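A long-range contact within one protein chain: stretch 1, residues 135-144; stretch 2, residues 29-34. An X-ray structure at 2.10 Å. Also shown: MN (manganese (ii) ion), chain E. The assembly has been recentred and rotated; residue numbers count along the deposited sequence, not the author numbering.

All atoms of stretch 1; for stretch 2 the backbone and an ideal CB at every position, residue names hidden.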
# COMPACT_ATOMS: atom_id res chain seq x y z
N GLN A 135 5.09 -39.14 24.25
CA GLN A 135 4.04 -38.46 23.49
C GLN A 135 4.22 -38.56 21.98
O GLN A 135 5.29 -38.26 21.46
CB GLN A 135 3.97 -36.98 23.90
CG GLN A 135 2.76 -36.22 23.37
CD GLN A 135 3.01 -34.73 23.29
OE1 GLN A 135 3.20 -34.06 24.30
NE2 GLN A 135 3.03 -34.21 22.07
N PRO A 136 3.16 -39.00 21.27
CA PRO A 136 3.15 -38.95 19.81
C PRO A 136 2.64 -37.59 19.32
O PRO A 136 2.24 -36.74 20.13
CB PRO A 136 2.12 -40.02 19.45
CG PRO A 136 1.14 -39.97 20.55
CD PRO A 136 1.96 -39.68 21.79
N ALA A 137 2.66 -37.40 18.01
CA ALA A 137 1.87 -36.36 17.34
C ALA A 137 2.14 -34.91 17.79
O ALA A 137 1.26 -34.06 17.69
CB ALA A 137 0.37 -36.69 17.48
N GLU A 138 3.35 -34.64 18.26
CA GLU A 138 3.72 -33.28 18.69
C GLU A 138 3.71 -32.29 17.52
O GLU A 138 3.32 -31.14 17.68
CB GLU A 138 5.09 -33.29 19.39
CG GLU A 138 5.51 -31.96 20.03
CD GLU A 138 6.05 -30.93 19.04
OE1 GLU A 138 6.69 -31.32 18.04
OE2 GLU A 138 5.82 -29.71 19.27
N GLU A 139 4.12 -32.75 16.34
CA GLU A 139 4.44 -31.87 15.21
C GLU A 139 3.27 -31.31 14.42
O GLU A 139 3.39 -30.24 13.80
CB GLU A 139 5.41 -32.57 14.26
CG GLU A 139 6.77 -32.87 14.89
CD GLU A 139 7.63 -31.62 15.08
OE1 GLU A 139 7.14 -30.49 14.90
OE2 GLU A 139 8.83 -31.79 15.41
N VAL A 140 2.16 -32.04 14.40
CA VAL A 140 1.02 -31.68 13.55
C VAL A 140 -0.24 -31.46 14.40
O VAL A 140 -0.61 -32.33 15.17
CB VAL A 140 0.75 -32.76 12.47
CG1 VAL A 140 -0.28 -32.27 11.45
CG2 VAL A 140 2.03 -33.16 11.76
N PRO A 141 -0.87 -30.27 14.27
CA PRO A 141 -2.16 -29.99 14.92
C PRO A 141 -3.19 -31.08 14.60
O PRO A 141 -3.22 -31.57 13.48
CB PRO A 141 -2.59 -28.65 14.30
CG PRO A 141 -1.31 -27.99 13.89
CD PRO A 141 -0.35 -29.10 13.53
N PRO A 142 -4.05 -31.45 15.58
CA PRO A 142 -4.23 -30.90 16.93
C PRO A 142 -3.15 -31.31 17.94
O PRO A 142 -3.14 -30.80 19.06
CB PRO A 142 -5.59 -31.47 17.35
CG PRO A 142 -5.66 -32.78 16.65
CD PRO A 142 -4.96 -32.60 15.34
N GLY A 143 -2.26 -32.22 17.55
CA GLY A 143 -1.15 -32.63 18.41
C GLY A 143 -1.48 -33.79 19.32
O GLY A 143 -2.61 -34.28 19.34
N GLY A 144 -0.48 -34.24 20.08
CA GLY A 144 -0.63 -35.37 20.99
C GLY A 144 -0.93 -34.98 22.42
O GLY A 144 -1.70 -35.68 23.11
N UNK A 29 5.59 -40.73 10.97
CA UNK A 29 4.82 -39.49 10.97
C UNK A 29 3.85 -39.37 12.14
O UNK A 29 3.43 -40.38 12.71
CB UNK A 29 4.04 -39.37 9.66
N UNK A 30 3.49 -38.13 12.46
CA UNK A 30 2.48 -37.83 13.48
C UNK A 30 1.16 -38.53 13.15
O UNK A 30 0.69 -38.49 12.01
CB UNK A 30 2.26 -36.32 13.59
N UNK A 31 0.57 -39.18 14.15
CA UNK A 31 -0.67 -39.95 14.02
C UNK A 31 -0.52 -41.28 13.25
O UNK A 31 -1.52 -41.94 12.95
CB UNK A 31 -1.72 -39.08 13.32
N UNK A 32 0.72 -41.66 12.94
CA UNK A 32 1.01 -42.94 12.28
C UNK A 32 2.23 -43.63 12.89
O UNK A 32 2.94 -44.39 12.21
CB UNK A 32 1.24 -42.72 10.78
N UNK A 33 2.47 -43.39 14.17
CA UNK A 33 3.66 -43.89 14.85
C UNK A 33 3.25 -45.21 15.55
O UNK A 33 3.22 -45.31 16.78
CB UNK A 33 4.21 -42.86 15.84
N UNK A 34 2.97 -46.21 14.72
CA UNK A 34 2.58 -47.54 15.17
C UNK A 34 3.77 -48.36 15.69
O UNK A 34 3.67 -48.98 16.74
CB UNK A 34 1.90 -48.29 14.02
MN MN E . 9.76 -29.84 15.58

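Position 29 opens a type II turn that runs to position 32. Its CA-to-CB bond points sideways, and no atom of stretch 1 lies within 5.5 Å of the ideal CB, so this contact sets almost no limit on the side chain. The residue is L29, which makes no contact with stretch 1; L29 O accepts the turn bond from the backbone N of position 32, at 3.0 Å.

Position 30 is hemmed in by stretch 1. Its CB points toward stretch 1, and the ideal CB already lies 3.7 Å from V140 CG2 and 3.8 Å from A137 CA; the two stretches come nearest in backbone register here, 4.2 Å from A137 CA to the CA of position 30. Little depth remains, which favours a small residue such as alanine, serine or perhaps cysteine. It is S30. With chi1 in the m well, S30 OG packs 3.5 Å from V140 CG2 and 3.6 Å from E139 CB, and its polar needs are met elsewhere in the structure.

At position 31, phi and psi of 72° and 8° belong to the third residue of a type II turn, where glycine and asparagine are common. The CA-to-CB bond points sideways, and the ideal CB is 5.2 Å from A137 CB, yet a long side chain could reach the methyl of A137 and the bend from V140 to G143; an aromatic or a large aliphatic group would suit. The residue is F31, whose ring comes nearer to stretch 1 than its CB does. A137 CB sits over one face, 3.7 Å from the centroid of the F31 ring and 15° off the normal, a CH-pi contact. Near the ring plane, at the edge, V140 O lies 3.5 Å from F31 CE2 and G143 N 3.8 Å from F31 CZ. P142 CD also packs 3.7 Å from F31 CZ.

Position 32 is out of reach of stretch 1, and many residues would serve. It is H32, whose backbone N closes the turn.

Position 33 directs its CB toward stretch 1, but the ideal CB is still 5.0 Å from P136 CB. The gap leaves room for a longer chain, and the backbone N of A137 offers a donor, so glutamate or glutamine would fit well. The residue is E33, at the N-cap position just before a helix. A137 N donates a hydrogen bond to E33 OE1 at 3.3 Å, and E33 CD rests 3.5 Å from P136 CB.

Position 34, where the helix begins, also lies beyond stretch 1, leaving the choice open; it is D34.

Stretch 2 (29-34) LSFHED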
# COMPACT_ATOMS: atom_id res chain seq x y z
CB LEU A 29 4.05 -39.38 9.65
CG LEU A 29 4.60 -38.56 8.48
CD1 LEU A 29 6.06 -38.18 8.62
CD2 LEU A 29 4.36 -39.30 7.17
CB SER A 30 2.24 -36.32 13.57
OG SER A 30 3.46 -35.61 13.74
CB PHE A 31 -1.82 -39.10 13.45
CG PHE A 31 -2.11 -37.85 14.25
CD1 PHE A 31 -2.77 -37.92 15.48
CD2 PHE A 31 -1.73 -36.61 13.76
CE1 PHE A 31 -3.04 -36.77 16.21
CE2 PHE A 31 -2.00 -35.44 14.48
CZ PHE A 31 -2.66 -35.53 15.71
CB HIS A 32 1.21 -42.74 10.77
CG HIS A 32 0.06 -42.04 10.10
ND1 HIS A 32 -1.04 -42.72 9.62
CD2 HIS A 32 -0.15 -40.73 9.83
CE1 HIS A 32 -1.88 -41.86 9.08
NE2 HIS A 32 -1.37 -40.64 9.19
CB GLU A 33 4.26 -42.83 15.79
CG GLU A 33 3.29 -42.18 16.77
CD GLU A 33 2.44 -41.07 16.17
OE1 GLU A 33 2.95 -39.94 15.99
OE2 GLU A 33 1.25 -41.33 15.90
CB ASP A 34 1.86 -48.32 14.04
CG ASP A 34 0.63 -47.58 13.48
OD1 ASP A 34 0.46 -46.36 13.74
OD2 ASP A 34 -0.17 -48.22 12.76
O HOH W 1 8.54 -29.80 17.68
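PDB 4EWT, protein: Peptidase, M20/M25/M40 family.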